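PDB 7ATL: esterase, which hydrolyses carboxylic esters as a family VIII carboxylesterase of beta-lactamase-like fold and also transfers acyl groups, a promiscuous acyltransferase activity. Local coordinates for residues Q6-A9 / K10-G14; D88-S91 / R92-W96; W197-P201 / L202-N206; A300-G303 / S304-T308. One frame throughout, in Å; residues are numbered along the deposited sequence.

Contact 1: residues Q6-A9 / K10-G14; sequences QSLA and KRVQG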
ATOM      1  N   GLN A   6      -0.349 -25.089  15.300  1.00 59.83           N
ATOM      2  CA  GLN A   6       0.359 -25.959  14.306  1.00 59.38           C
ATOM      3  C   GLN A   6      -0.653 -26.511  13.296  1.00 49.34           C
ATOM      4  O   GLN A   6      -0.243 -26.949  12.224  1.00 47.40           O
ATOM      5  CB  GLN A   6       1.165 -27.074  14.975  1.00 60.35           C
ATOM      6  CG  GLN A   6       0.314 -28.015  15.806  1.00 65.39           C
ATOM      7  CD  GLN A   6       1.143 -29.099  16.445  1.00 71.09           C
ATOM      8  OE1 GLN A   6       0.880 -30.290  16.289  1.00 64.53           O
ATOM      9  NE2 GLN A   6       2.171 -28.681  17.165  1.00 76.09           N
ATOM     10  N   SER A   7      -1.933 -26.483  13.637  1.00 45.15           N
ATOM     11  CA  SER A   7      -3.048 -26.777  12.708  1.00 46.98           C
ATOM     12  C   SER A   7      -3.132 -25.668  11.641  1.00 47.77           C
ATOM     13  O   SER A   7      -3.416 -25.965  10.473  1.00 43.18           O
ATOM     14  CB  SER A   7      -4.319 -26.881  13.488  1.00 43.97           C
ATOM     15  OG  SER A   7      -5.159 -27.831  12.891  1.00 44.31           O
ATOM     16  N   LEU A   8      -2.907 -24.423  12.066  1.00 46.21           N
ATOM     17  CA  LEU A   8      -2.892 -23.209  11.218  1.00 43.52           C
ATOM     18  C   LEU A   8      -1.683 -23.287  10.284  1.00 39.78           C
ATOM     19  O   LEU A   8      -1.867 -23.194   9.043  1.00 35.05           O
ATOM     20  CB  LEU A   8      -2.806 -21.996  12.150  1.00 43.15           C
ATOM     21  CG  LEU A   8      -2.665 -20.636  11.474  1.00 42.04           C
ATOM     22  CD1 LEU A   8      -4.028 -20.034  11.186  1.00 43.81           C
ATOM     23  CD2 LEU A   8      -1.855 -19.706  12.354  1.00 42.01           C
ATOM     24  N   ALA A   9      -0.501 -23.453  10.879  1.00 38.07           N
ATOM     25  CA  ALA A   9       0.772 -23.687  10.161  1.00 40.71           C
ATOM     26  C   ALA A   9       0.543 -24.713   9.030  1.00 41.55           C
ATOM     27  O   ALA A   9       0.925 -24.434   7.879  1.00 44.29           O
ATOM     28  CB  ALA A   9       1.850 -24.089  11.144  1.00 37.13           C
ATOM     29  N   LYS A  10      -0.125 -25.824   9.326  1.00 44.47           N
ATOM     30  CA  LYS A  10      -0.503 -26.872   8.344  1.00 52.00           C
ATOM     31  C   LYS A  10      -1.200 -26.176   7.165  1.00 46.63           C
ATOM     32  O   LYS A  10      -0.649 -26.230   6.057  1.00 40.86           O
ATOM     33  CB  LYS A  10      -1.358 -27.947   9.046  1.00 65.99           C
ATOM     34  CG  LYS A  10      -1.770 -29.178   8.234  1.00 76.13           C
ATOM     35  CD  LYS A  10      -0.640 -29.897   7.492  1.00 85.22           C
ATOM     36  CE  LYS A  10       0.563 -30.253   8.347  1.00 88.95           C
ATOM     37  NZ  LYS A  10       0.256 -31.306   9.345  1.00 87.76           N
ATOM     38  N   ARG A  11      -2.339 -25.513   7.413  1.00 44.81           N
ATOM     39  CA  ARG A  11      -3.259 -24.978   6.367  1.00 43.10           C
ATOM     40  C   ARG A  11      -2.531 -23.929   5.518  1.00 42.30           C
ATOM     41  O   ARG A  11      -2.603 -24.009   4.266  1.00 40.22           O
ATOM     42  CB  ARG A  11      -4.510 -24.360   7.006  1.00 43.59           C
ATOM     43  CG  ARG A  11      -5.473 -25.361   7.631  1.00 41.90           C
ATOM     44  CD  ARG A  11      -6.790 -24.722   8.031  1.00 45.51           C
ATOM     45  NE  ARG A  11      -6.648 -23.620   8.995  1.00 47.10           N
ATOM     46  CZ  ARG A  11      -6.524 -23.734  10.322  1.00 46.48           C
ATOM     47  NH1 ARG A  11      -6.500 -24.918  10.911  1.00 49.74           N
ATOM     48  NH2 ARG A  11      -6.403 -22.648  11.066  1.00 48.33           N
ATOM     49  N   VAL A  12      -1.832 -23.005   6.180  1.00 41.56           N
ATOM     50  CA  VAL A  12      -1.169 -21.831   5.540  1.00 44.70           C
ATOM     51  C   VAL A  12      -0.004 -22.323   4.676  1.00 48.23           C
ATOM     52  O   VAL A  12      -0.003 -22.006   3.464  1.00 52.17           O
ATOM     53  CB  VAL A  12      -0.714 -20.806   6.591  1.00 42.38           C
ATOM     54  CG1 VAL A  12       0.141 -19.712   5.980  1.00 42.48           C
ATOM     55  CG2 VAL A  12      -1.911 -20.213   7.309  1.00 42.09           C
ATOM     56  N   GLN A  13       0.930 -23.067   5.276  1.00 48.79           N
ATOM     57  CA  GLN A  13       2.025 -23.785   4.570  1.00 49.67           C
ATOM     58  C   GLN A  13       1.468 -24.495   3.323  1.00 48.89           C
ATOM     59  O   GLN A  13       2.088 -24.394   2.236  1.00 44.91           O
ATOM     60  CB  GLN A  13       2.650 -24.806   5.516  1.00 57.93           C
ATOM     61  CG  GLN A  13       3.912 -25.442   4.966  1.00 68.06           C
ATOM     62  CD  GLN A  13       4.969 -24.378   4.812  1.00 76.98           C
ATOM     63  OE1 GLN A  13       5.159 -23.550   5.703  1.00 86.69           O
ATOM     64  NE2 GLN A  13       5.645 -24.375   3.673  1.00 78.86           N
ATOM     65  N   GLY A  14       0.338 -25.196   3.468  1.00 44.91           N
ATOM     66  CA  GLY A  14      -0.296 -25.952   2.373  1.00 43.05           C
ATOM     67  C   GLY A  14      -0.629 -25.044   1.211  1.00 42.89           C
ATOM     68  O   GLY A  14      -0.329 -25.420   0.077  1.00 43.50           O
TER

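Contact 2: residues D88-S91 / R92-W96; sequences DTVS and RWLPW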
ATOM      1  N   ASP A  88      -7.516  20.688   7.127  1.00 26.30           N
ATOM      2  CA  ASP A  88      -6.587  21.610   6.433  1.00 25.78           C
ATOM      3  C   ASP A  88      -6.747  21.436   4.924  1.00 26.24           C
ATOM      4  O   ASP A  88      -6.852  20.273   4.446  1.00 26.75           O
ATOM      5  CB  ASP A  88      -5.141  21.317   6.808  1.00 24.85           C
ATOM      6  CG  ASP A  88      -4.809  21.756   8.216  1.00 24.06           C
ATOM      7  OD1 ASP A  88      -5.762  22.092   8.956  1.00 22.78           O
ATOM      8  OD2 ASP A  88      -3.609  21.763   8.543  1.00 21.95           O
ATOM      9  N   THR A  89      -6.733  22.539   4.189  1.00 26.04           N
ATOM     10  CA  THR A  89      -6.625  22.510   2.713  1.00 24.94           C
ATOM     11  C   THR A  89      -5.220  22.028   2.351  1.00 23.96           C
ATOM     12  O   THR A  89      -4.312  22.150   3.183  1.00 22.70           O
ATOM     13  CB  THR A  89      -6.958  23.872   2.104  1.00 24.58           C
ATOM     14  OG1 THR A  89      -5.951  24.789   2.526  1.00 22.10           O
ATOM     15  CG2 THR A  89      -8.345  24.332   2.503  1.00 25.53           C
ATOM     16  N   VAL A  90      -5.071  21.477   1.156  1.00 23.02           N
ATOM     17  CA  VAL A  90      -3.741  21.089   0.622  1.00 23.46           C
ATOM     18  C   VAL A  90      -3.003  22.374   0.269  1.00 22.92           C
ATOM     19  O   VAL A  90      -1.818  22.521   0.637  1.00 23.16           O
ATOM     20  CB  VAL A  90      -3.879  20.129  -0.573  1.00 23.39           C
ATOM     21  CG1 VAL A  90      -2.534  19.848  -1.218  1.00 24.02           C
ATOM     22  CG2 VAL A  90      -4.539  18.826  -0.157  1.00 21.88           C
ATOM     23  N   SER A  91      -3.699  23.286  -0.396  1.00 23.77           N
ATOM     24  CA  SER A  91      -3.128  24.576  -0.861  1.00 25.10           C
ATOM     25  C   SER A  91      -2.509  25.363   0.315  1.00 25.26           C
ATOM     26  O   SER A  91      -1.550  26.120   0.099  1.00 24.85           O
ATOM     27  CB  SER A  91      -4.166  25.360  -1.662  1.00 26.04           C
ATOM     28  OG  SER A  91      -5.120  26.043  -0.846  1.00 24.87           O
ATOM     29  N   ARG A  92      -2.990  25.164   1.539  1.00 26.40           N
ATOM     30  CA  ARG A  92      -2.391  25.778   2.759  1.00 28.92           C
ATOM     31  C   ARG A  92      -0.925  25.344   2.917  1.00 27.71           C
ATOM     32  O   ARG A  92      -0.100  26.156   3.375  1.00 23.48           O
ATOM     33  CB  ARG A  92      -3.193  25.361   3.996  1.00 29.41           C
ATOM     34  CG  ARG A  92      -2.632  25.856   5.318  1.00 28.95           C
ATOM     35  CD  ARG A  92      -3.649  25.580   6.406  1.00 30.11           C
ATOM     36  NE  ARG A  92      -3.202  25.928   7.746  1.00 28.98           N
ATOM     37  CZ  ARG A  92      -3.985  25.907   8.819  1.00 26.86           C
ATOM     38  NH1 ARG A  92      -5.248  25.534   8.706  1.00 26.99           N
ATOM     39  NH2 ARG A  92      -3.502  26.254   9.996  1.00 25.04           N
ATOM     40  N   TRP A  93      -0.629  24.101   2.555  1.00 25.98           N
ATOM     41  CA  TRP A  93       0.708  23.482   2.725  1.00 27.05           C
ATOM     42  C   TRP A  93       1.509  23.519   1.408  1.00 27.22           C
ATOM     43  O   TRP A  93       2.739  23.697   1.465  1.00 24.65           O
ATOM     44  CB  TRP A  93       0.514  22.060   3.276  1.00 26.86           C
ATOM     45  CG  TRP A  93      -0.027  22.075   4.667  1.00 26.07           C
ATOM     46  CD1 TRP A  93      -1.300  21.805   5.078  1.00 26.49           C
ATOM     47  CD2 TRP A  93       0.697  22.478   5.836  1.00 25.43           C
ATOM     48  NE1 TRP A  93      -1.407  21.977   6.433  1.00 25.65           N
ATOM     49  CE2 TRP A  93      -0.190  22.385   6.923  1.00 26.70           C
ATOM     50  CE3 TRP A  93       2.012  22.881   6.072  1.00 26.38           C
ATOM     51  CZ2 TRP A  93       0.216  22.677   8.226  1.00 27.70           C
ATOM     52  CZ3 TRP A  93       2.405  23.178   7.358  1.00 26.74           C
ATOM     53  CH2 TRP A  93       1.518  23.070   8.424  1.00 25.94           C
ATOM     54  N   LEU A  94       0.840  23.348   0.259  1.00 29.21           N
ATOM     55  CA  LEU A  94       1.462  23.462  -1.094  1.00 27.90           C
ATOM     56  C   LEU A  94       0.742  24.565  -1.875  1.00 26.21           C
ATOM     57  O   LEU A  94      -0.181  24.279  -2.618  1.00 24.51           O
ATOM     58  CB  LEU A  94       1.374  22.088  -1.780  1.00 26.30           C
ATOM     59  CG  LEU A  94       1.877  20.916  -0.941  1.00 26.09           C
ATOM     60  CD1 LEU A  94       1.599  19.579  -1.620  1.00 26.91           C
ATOM     61  CD2 LEU A  94       3.353  21.068  -0.645  1.00 24.66           C
ATOM     62  N   PRO A  95       1.117  25.862  -1.735  1.00 27.59           N
ATOM     63  CA  PRO A  95       0.300  26.956  -2.282  1.00 25.40           C
ATOM     64  C   PRO A  95       0.017  26.851  -3.789  1.00 25.40           C
ATOM     65  O   PRO A  95      -0.969  27.365  -4.223  1.00 26.67           O
ATOM     66  CB  PRO A  95       1.088  28.239  -1.951  1.00 26.92           C
ATOM     67  CG  PRO A  95       2.126  27.845  -0.882  1.00 26.94           C
ATOM     68  CD  PRO A  95       2.311  26.341  -1.005  1.00 27.62           C
ATOM     69  N   TRP A  96       0.875  26.159  -4.534  1.00 25.95           N
ATOM     70  CA  TRP A  96       0.789  25.937  -6.004  1.00 25.07           C
ATOM     71  C   TRP A  96      -0.092  24.720  -6.368  1.00 26.03           C
ATOM     72  O   TRP A  96      -0.444  24.576  -7.560  1.00 24.79           O
ATOM     73  CB  TRP A  96       2.210  25.784  -6.554  1.00 25.47           C
ATOM     74  CG  TRP A  96       3.080  24.873  -5.738  1.00 26.11           C
ATOM     75  CD1 TRP A  96       3.985  25.246  -4.788  1.00 24.85           C
ATOM     76  CD2 TRP A  96       3.107  23.432  -5.778  1.00 25.62           C
ATOM     77  NE1 TRP A  96       4.573  24.141  -4.241  1.00 24.97           N
ATOM     78  CE2 TRP A  96       4.065  23.017  -4.827  1.00 24.90           C
ATOM     79  CE3 TRP A  96       2.407  22.457  -6.502  1.00 26.41           C
ATOM     80  CZ2 TRP A  96       4.360  21.674  -4.601  1.00 25.81           C
ATOM     81  CZ3 TRP A  96       2.695  21.125  -6.279  1.00 27.88           C
ATOM     82  CH2 TRP A  96       3.664  20.743  -5.344  1.00 27.05           C
TER
HETATM   83  O   HOH W   1      -6.802  24.963   6.058  1.00 22.05           O

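Contact 3: residues W197-P201 / L202-N206; sequences WVAQP and LGLRN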
ATOM      1  N   TRP A 197       9.135  10.016  12.083  1.00 31.55           N
ATOM      2  CA  TRP A 197       7.706   9.913  12.502  1.00 29.38           C
ATOM      3  C   TRP A 197       7.243   8.465  12.580  1.00 26.90           C
ATOM      4  O   TRP A 197       6.299   8.226  13.319  1.00 27.52           O
ATOM      5  CB  TRP A 197       6.796  10.757  11.608  1.00 28.34           C
ATOM      6  CG  TRP A 197       6.958  12.202  11.925  1.00 26.25           C
ATOM      7  CD1 TRP A 197       7.925  13.028  11.454  1.00 27.73           C
ATOM      8  CD2 TRP A 197       6.195  12.967  12.863  1.00 26.94           C
ATOM      9  NE1 TRP A 197       7.767  14.279  11.976  1.00 30.51           N
ATOM     10  CE2 TRP A 197       6.728  14.265  12.864  1.00 28.00           C
ATOM     11  CE3 TRP A 197       5.089  12.696  13.671  1.00 30.31           C
ATOM     12  CZ2 TRP A 197       6.222  15.281  13.664  1.00 26.80           C
ATOM     13  CZ3 TRP A 197       4.562  13.705  14.446  1.00 30.76           C
ATOM     14  CH2 TRP A 197       5.126  14.983  14.434  1.00 30.55           C
ATOM     15  N   VAL A 198       7.895   7.539  11.886  1.00 28.07           N
ATOM     16  CA  VAL A 198       7.447   6.117  11.881  1.00 29.12           C
ATOM     17  C   VAL A 198       8.604   5.177  12.241  1.00 29.86           C
ATOM     18  O   VAL A 198       8.478   4.485  13.260  1.00 32.05           O
ATOM     19  CB  VAL A 198       6.755   5.768  10.549  1.00 28.70           C
ATOM     20  CG1 VAL A 198       6.305   4.314  10.488  1.00 28.42           C
ATOM     21  CG2 VAL A 198       5.566   6.690  10.312  1.00 27.94           C
ATOM     22  N   ALA A 199       9.676   5.120  11.457  1.00 30.99           N
ATOM     23  CA  ALA A 199      10.680   4.032  11.565  1.00 32.31           C
ATOM     24  C   ALA A 199      11.281   3.974  12.983  1.00 32.92           C
ATOM     25  O   ALA A 199      11.398   2.859  13.551  1.00 31.49           O
ATOM     26  CB  ALA A 199      11.756   4.225  10.530  1.00 32.28           C
ATOM     27  N   GLN A 200      11.691   5.117  13.525  1.00 33.58           N
ATOM     28  CA  GLN A 200      12.357   5.183  14.853  1.00 39.79           C
ATOM     29  C   GLN A 200      11.346   4.860  15.948  1.00 37.63           C
ATOM     30  O   GLN A 200      11.562   3.916  16.689  1.00 41.22           O
ATOM     31  CB  GLN A 200      13.105   6.505  15.050  1.00 40.83           C
ATOM     32  CG  GLN A 200      14.393   6.551  14.226  1.00 47.49           C
ATOM     33  CD  GLN A 200      15.269   7.741  14.539  1.00 51.00           C
ATOM     34  OE1 GLN A 200      16.413   7.582  14.941  1.00 60.84           O
ATOM     35  NE2 GLN A 200      14.735   8.943  14.387  1.00 49.70           N
ATOM     36  N   PRO A 201      10.213   5.582  16.075  1.00 36.63           N
ATOM     37  CA  PRO A 201       9.196   5.244  17.074  1.00 36.03           C
ATOM     38  C   PRO A 201       8.747   3.777  17.114  1.00 36.16           C
ATOM     39  O   PRO A 201       8.572   3.271  18.205  1.00 37.12           O
ATOM     40  CB  PRO A 201       8.010   6.114  16.650  1.00 39.53           C
ATOM     41  CG  PRO A 201       8.667   7.344  16.046  1.00 40.66           C
ATOM     42  CD  PRO A 201       9.892   6.813  15.336  1.00 38.89           C
ATOM     43  N   LEU A 202       8.569   3.143  15.950  1.00 35.54           N
ATOM     44  CA  LEU A 202       8.069   1.745  15.828  1.00 37.88           C
ATOM     45  C   LEU A 202       9.238   0.747  15.874  1.00 38.39           C
ATOM     46  O   LEU A 202       8.953  -0.469  15.814  1.00 36.62           O
ATOM     47  CB  LEU A 202       7.271   1.590  14.522  1.00 42.00           C
ATOM     48  CG  LEU A 202       5.833   2.125  14.518  1.00 43.02           C
ATOM     49  CD1 LEU A 202       5.064   1.663  13.282  1.00 42.81           C
ATOM     50  CD2 LEU A 202       5.090   1.680  15.764  1.00 43.82           C
ATOM     51  N   GLY A 203      10.489   1.231  15.935  1.00 35.89           N
ATOM     52  CA  GLY A 203      11.712   0.402  15.950  1.00 35.69           C
ATOM     53  C   GLY A 203      11.903  -0.436  14.685  1.00 36.78           C
ATOM     54  O   GLY A 203      12.537  -1.504  14.769  1.00 36.30           O
ATOM     55  N   LEU A 204      11.438   0.031  13.527  1.00 36.69           N
ATOM     56  CA  LEU A 204      11.521  -0.742  12.257  1.00 37.04           C
ATOM     57  C   LEU A 204      12.997  -0.980  11.918  1.00 34.82           C
ATOM     58  O   LEU A 204      13.797  -0.075  12.135  1.00 32.65           O
ATOM     59  CB  LEU A 204      10.816   0.041  11.139  1.00 38.00           C
ATOM     60  CG  LEU A 204       9.331   0.375  11.349  1.00 36.70           C
ATOM     61  CD1 LEU A 204       8.744   0.969  10.085  1.00 36.85           C
ATOM     62  CD2 LEU A 204       8.521  -0.837  11.770  1.00 35.70           C
ATOM     63  N   ARG A 205      13.352  -2.139  11.373  1.00 35.24           N
ATOM     64  CA  ARG A 205      14.782  -2.473  11.120  1.00 40.13           C
ATOM     65  C   ARG A 205      15.187  -2.139   9.677  1.00 37.99           C
ATOM     66  O   ARG A 205      16.391  -1.873   9.461  1.00 39.10           O
ATOM     67  CB  ARG A 205      15.105  -3.939  11.450  1.00 45.19           C
ATOM     68  CG  ARG A 205      14.086  -4.959  10.962  1.00 51.96           C
ATOM     69  CD  ARG A 205      14.536  -6.390  11.204  1.00 55.17           C
ATOM     70  NE  ARG A 205      13.703  -7.339  10.474  1.00 57.38           N
ATOM     71  CZ  ARG A 205      13.796  -8.660  10.583  1.00 58.02           C
ATOM     72  NH1 ARG A 205      13.009  -9.443   9.863  1.00 56.75           N
ATOM     73  NH2 ARG A 205      14.676  -9.197  11.410  1.00 59.11           N
ATOM     74  N   ASN A 206      14.263  -2.173   8.708  1.00 33.02           N
ATOM     75  CA  ASN A 206      14.682  -2.257   7.290  1.00 31.79           C
ATOM     76  C   ASN A 206      13.594  -1.759   6.334  1.00 31.68           C
ATOM     77  O   ASN A 206      13.268  -2.474   5.366  1.00 29.34           O
ATOM     78  CB  ASN A 206      15.121  -3.692   6.995  1.00 33.19           C
ATOM     79  CG  ASN A 206      15.861  -3.806   5.685  1.00 32.24           C
ATOM     80  OD1 ASN A 206      15.733  -4.819   5.009  1.00 32.65           O
ATOM     81  ND2 ASN A 206      16.598  -2.763   5.318  1.00 31.47           N
TER

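Contact 4: residues A300-G303 / S304-T308; sequences AHVG and SHAET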
ATOM      1  N   ALA A 300     -15.651   3.869   8.346  1.00 31.22           N
ATOM      2  CA  ALA A 300     -16.034   3.951   6.919  1.00 31.85           C
ATOM      3  C   ALA A 300     -16.231   5.424   6.505  1.00 30.49           C
ATOM      4  O   ALA A 300     -17.368   5.785   6.164  1.00 29.17           O
ATOM      5  CB  ALA A 300     -17.280   3.133   6.690  1.00 31.50           C
ATOM      6  N   HIS A 301     -15.151   6.227   6.501  1.00 29.84           N
ATOM      7  CA  HIS A 301     -15.107   7.626   5.984  1.00 27.62           C
ATOM      8  C   HIS A 301     -15.675   7.629   4.568  1.00 26.00           C
ATOM      9  O   HIS A 301     -16.344   8.579   4.241  1.00 26.04           O
ATOM     10  CB  HIS A 301     -13.696   8.221   6.011  1.00 27.15           C
ATOM     11  CG  HIS A 301     -13.153   8.396   7.389  1.00 28.41           C
ATOM     12  ND1 HIS A 301     -13.505   9.465   8.181  1.00 27.52           N
ATOM     13  CD2 HIS A 301     -12.313   7.627   8.120  1.00 26.94           C
ATOM     14  CE1 HIS A 301     -12.893   9.347   9.339  1.00 28.83           C
ATOM     15  NE2 HIS A 301     -12.156   8.232   9.325  1.00 26.81           N
ATOM     16  N   VAL A 302     -15.426   6.561   3.810  1.00 25.06           N
ATOM     17  CA  VAL A 302     -16.100   6.240   2.528  1.00 26.00           C
ATOM     18  C   VAL A 302     -16.953   5.001   2.777  1.00 27.73           C
ATOM     19  O   VAL A 302     -16.397   4.029   3.272  1.00 26.66           O
ATOM     20  CB  VAL A 302     -15.082   6.008   1.400  1.00 24.36           C
ATOM     21  CG1 VAL A 302     -15.712   5.279   0.226  1.00 24.61           C
ATOM     22  CG2 VAL A 302     -14.451   7.314   0.958  1.00 23.28           C
ATOM     23  N   GLY A 303     -18.248   5.053   2.438  1.00 30.14           N
ATOM     24  CA  GLY A 303     -19.210   3.953   2.649  1.00 29.15           C
ATOM     25  C   GLY A 303     -18.933   2.786   1.723  1.00 27.95           C
ATOM     26  O   GLY A 303     -18.217   2.993   0.740  1.00 25.70           O
ATOM     27  N   SER A 304     -19.471   1.605   2.049  1.00 30.43           N
ATOM     28  CA  SER A 304     -19.313   0.327   1.296  1.00 31.27           C
ATOM     29  C   SER A 304     -20.029   0.379  -0.068  1.00 31.25           C
ATOM     30  O   SER A 304     -19.888  -0.580  -0.850  1.00 29.50           O
ATOM     31  CB  SER A 304     -19.767  -0.859   2.134  1.00 32.43           C
ATOM     32  OG  SER A 304     -21.008  -0.616   2.791  1.00 32.42           O
ATOM     33  N   HIS A 305     -20.753   1.460  -0.363  1.00 34.87           N
ATOM     34  CA  HIS A 305     -21.304   1.745  -1.717  1.00 38.80           C
ATOM     35  C   HIS A 305     -20.125   1.759  -2.702  1.00 34.44           C
ATOM     36  O   HIS A 305     -20.327   1.346  -3.847  1.00 30.48           O
ATOM     37  CB  HIS A 305     -22.216   3.003  -1.723  1.00 42.62           C
ATOM     38  CG  HIS A 305     -21.522   4.317  -1.562  1.00 54.28           C
ATOM     39  ND1 HIS A 305     -21.105   5.080  -2.653  1.00 66.62           N
ATOM     40  CD2 HIS A 305     -21.181   5.025  -0.457  1.00 61.67           C
ATOM     41  CE1 HIS A 305     -20.515   6.184  -2.223  1.00 67.33           C
ATOM     42  NE2 HIS A 305     -20.545   6.174  -0.875  1.00 66.06           N
ATOM     43  N   ALA A 306     -18.925   2.128  -2.238  1.00 31.54           N
ATOM     44  CA  ALA A 306     -17.718   2.340  -3.075  1.00 29.64           C
ATOM     45  C   ALA A 306     -17.101   1.014  -3.539  1.00 29.60           C
ATOM     46  O   ALA A 306     -16.301   1.056  -4.501  1.00 30.55           O
ATOM     47  CB  ALA A 306     -16.712   3.177  -2.332  1.00 28.37           C
ATOM     48  N   GLU A 307     -17.426  -0.101  -2.877  1.00 29.73           N
ATOM     49  CA  GLU A 307     -16.980  -1.479  -3.237  1.00 30.74           C
ATOM     50  C   GLU A 307     -15.459  -1.554  -3.385  1.00 29.97           C
ATOM     51  O   GLU A 307     -14.987  -2.137  -4.372  1.00 29.19           O
ATOM     52  CB  GLU A 307     -17.653  -1.949  -4.531  1.00 32.15           C
ATOM     53  CG  GLU A 307     -19.167  -2.010  -4.407  1.00 36.21           C
ATOM     54  CD  GLU A 307     -19.939  -2.833  -5.428  1.00 36.76           C
ATOM     55  OE1 GLU A 307     -19.308  -3.440  -6.337  1.00 36.10           O
ATOM     56  OE2 GLU A 307     -21.178  -2.876  -5.280  1.00 35.73           O
ATOM     57  N   THR A 308     -14.699  -1.044  -2.426  1.00 27.48           N
ATOM     58  CA  THR A 308     -13.270  -0.758  -2.667  1.00 28.87           C
ATOM     59  C   THR A 308     -12.435  -2.045  -2.794  1.00 29.27           C
ATOM     60  O   THR A 308     -11.350  -1.969  -3.385  1.00 32.25           O
ATOM     61  CB  THR A 308     -12.750   0.175  -1.584  1.00 30.60           C
ATOM     62  OG1 THR A 308     -12.712  -0.656  -0.430  1.00 28.45           O
ATOM     63  CG2 THR A 308     -13.616   1.408  -1.432  1.00 32.09           C
TER
HETATM   64  O   HOH W   2     -18.985   7.425   1.191  1.00 33.54           O

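Contact 1: residues Q6-A9 / K10-G14
The flat guanidinium of R11 lies back along the preceding turn of its own helix, with one face over the backbone at S7 and L8: CA of L8 sits 3.5 Å above the plane, offset toward the rim, and O of S7 approaches the same group. The NH2 atom of R11 meets CD1 of L8 at 3.5 Å, where the two side chains cross at about a right angle. R11 starts with CG anti to its carbonyl carbon (chi1 -70°) and then bends at chi3, which folds the group back over the turn instead of sending it outward. Although NH1 of R11 comes near O of S7, the angle is poor for a bond; among the polar contacts of the group, NE donates to the carbonyl oxygen of A379.

Beneath the side chains runs the regular i to i+4 ladder of an alpha helix. Its straightest rung here joins V12 N to L8 O at 2.9 Å (N-H...O 171°), and a longer one joins R11 N to S7 O at 3.3 Å. L8 and V12, one turn apart, form an apolar stripe, with CG of L8 4.3 Å from CG2 of V12. That stripe seats helix 3-21 in the fold: L8 touches I39 and Y40 of the edge strand 37-44, while V12 reaches V30 and I32 of strand 27-34 and I376 and A379 of helix 372-381.

Contact 2: residues D88-S91 / R92-W96
The carbonyl oxygen of V90 is gripped by two backbone amides, L94 N at 2.8 Å and W93 N, also at 2.8 Å. The first completes a single alpha-type turn and is nearly straight, whereas the second arrives from above the carbonyl plane. This compact turn lies in the long loop between helices 67-80 and 111-116, and near its start OG1 of T89, placed between its own N and carbonyl carbon (chi1 66°), accepts from R92 N at 3.1 Å.

D88 holds the side chains of R92 and W93 by different means. Its OD2 accepts from NE1 of W93 at 3.1 Å; the carboxylate oxygen lies within 2° of the indole plane and is met on its anti side. Against R92 the same carboxylate is stacked instead, the planes only 22° apart. OD1 of D88 is 3.5 Å from NH1 of R92, well out of the guanidinium plane, so this salt bridge is one of charge without an N-H directed at the oxygen. W93 also packs on V181 and V185 of helix 174-186, which joins the turn to that helix; a bound tetraethylene glycol, probably from crystallisation, lies near its side chain. At the edge of the R92 guanidinium, in its plane, a water accepts from NH1 of R92 at 3.1 Å and from the backbone N of T89.

Contact 3: residues W197-P201 / L202-N206
V198 and L202 lie side by side and point the same way, one helical turn apart, with CG1 of V198 4.0 Å from CD1 of L202. The same valine methyl is met from another direction by L204, whose side chain crosses that of V198 obliquely and brings CD1 to 4.2 Å from CG1. One branch of the valine therefore touches both leucines. It can do so because CG1 is set anti to the backbone N of V198 (chi1 179°). L204 turns its CB toward the helix end and lays its chain along A199, its CD1 coming within 3.9 Å of the A199 CA.

The backbone that brings these groups together is a Schellman motif closing helix 190-199. L204 N reaches back to A199 O at 2.8 Å, and G203 N bonds to Q200 O at 3.0 Å. G203, which ends the type I turn Q200-G203, is the C-prime residue, its positive phi (62°) taking the chain out of the helix; the step from A199 to L204 then lets the leucine fold back on V198 and A199. L202 N still makes an i to i+4 bond to V198 O. Beyond the turn, L204 packs on F194 of its own helix, on Y70 of helix 67-80 and on Q276 of helix 271-283. The chain leaving the motif is fastened to the start of this last helix: D273 accepts from the backbone N atoms of R205 and N206, while R205 forms a salt bridge with D270.

Contact 4: residues A300-G303 / S304-T308
H305 turns its ring back toward G303. Its CB carries CG into the position between backbone N and carbonyl carbon (chi1 71°), which swings the imidazole toward the preceding segment. Next along the ring, CD2 of H305 lies 3.8 Å from G303 CA and equally far from G303 O, the oxygen approaching obliquely. At the tip, NE2 of H305 shares a hydrogen bond of 2.9 Å with a water, which accepts from G303 N at 2.8 Å, so one solvent molecule links ring and backbone.

The turn here is a short 3-10 segment, residues 304-306, entered from G303: A306 N donates to G303 O at 3.2 Å (164°), and E307 N follows with a bond to S304 O. CB of A306 meets CG1 of V302 at 3.5 Å. V302 belongs with H301 to a classic beta bulge opposite F315 of strand 313-315, the outermost strand of the sheet at this end. V302 also packs on S116 of helix 111-116 and on F169, while the S304 backbone N bonds to the carboxylate of E323.

In the fold
All four contacts are local, each formed within one continuous stretch, and they follow in series along a single chain of beta-lactamase fold. Contacts 1 and 2 lie on opposite sides of the chain's centre, 49 Å apart between centres. Contact 1 holds the N-terminal helix to strands 37-44 and 27-34 of the antiparallel sheet; contact 4 adjoins its other outermost strand, 313-315. Contacts 2 and 3 approach to about 11 Å between nearest atoms: contact 2 lies in the loop that follows helix 67-80, and contact 3 packs on that helix. Contacts 2 to 4 are thus turns that tie loops to helices, 111-116 for contacts 2 and 4, 174-186 for contact 2 and 67-80 for contact 3.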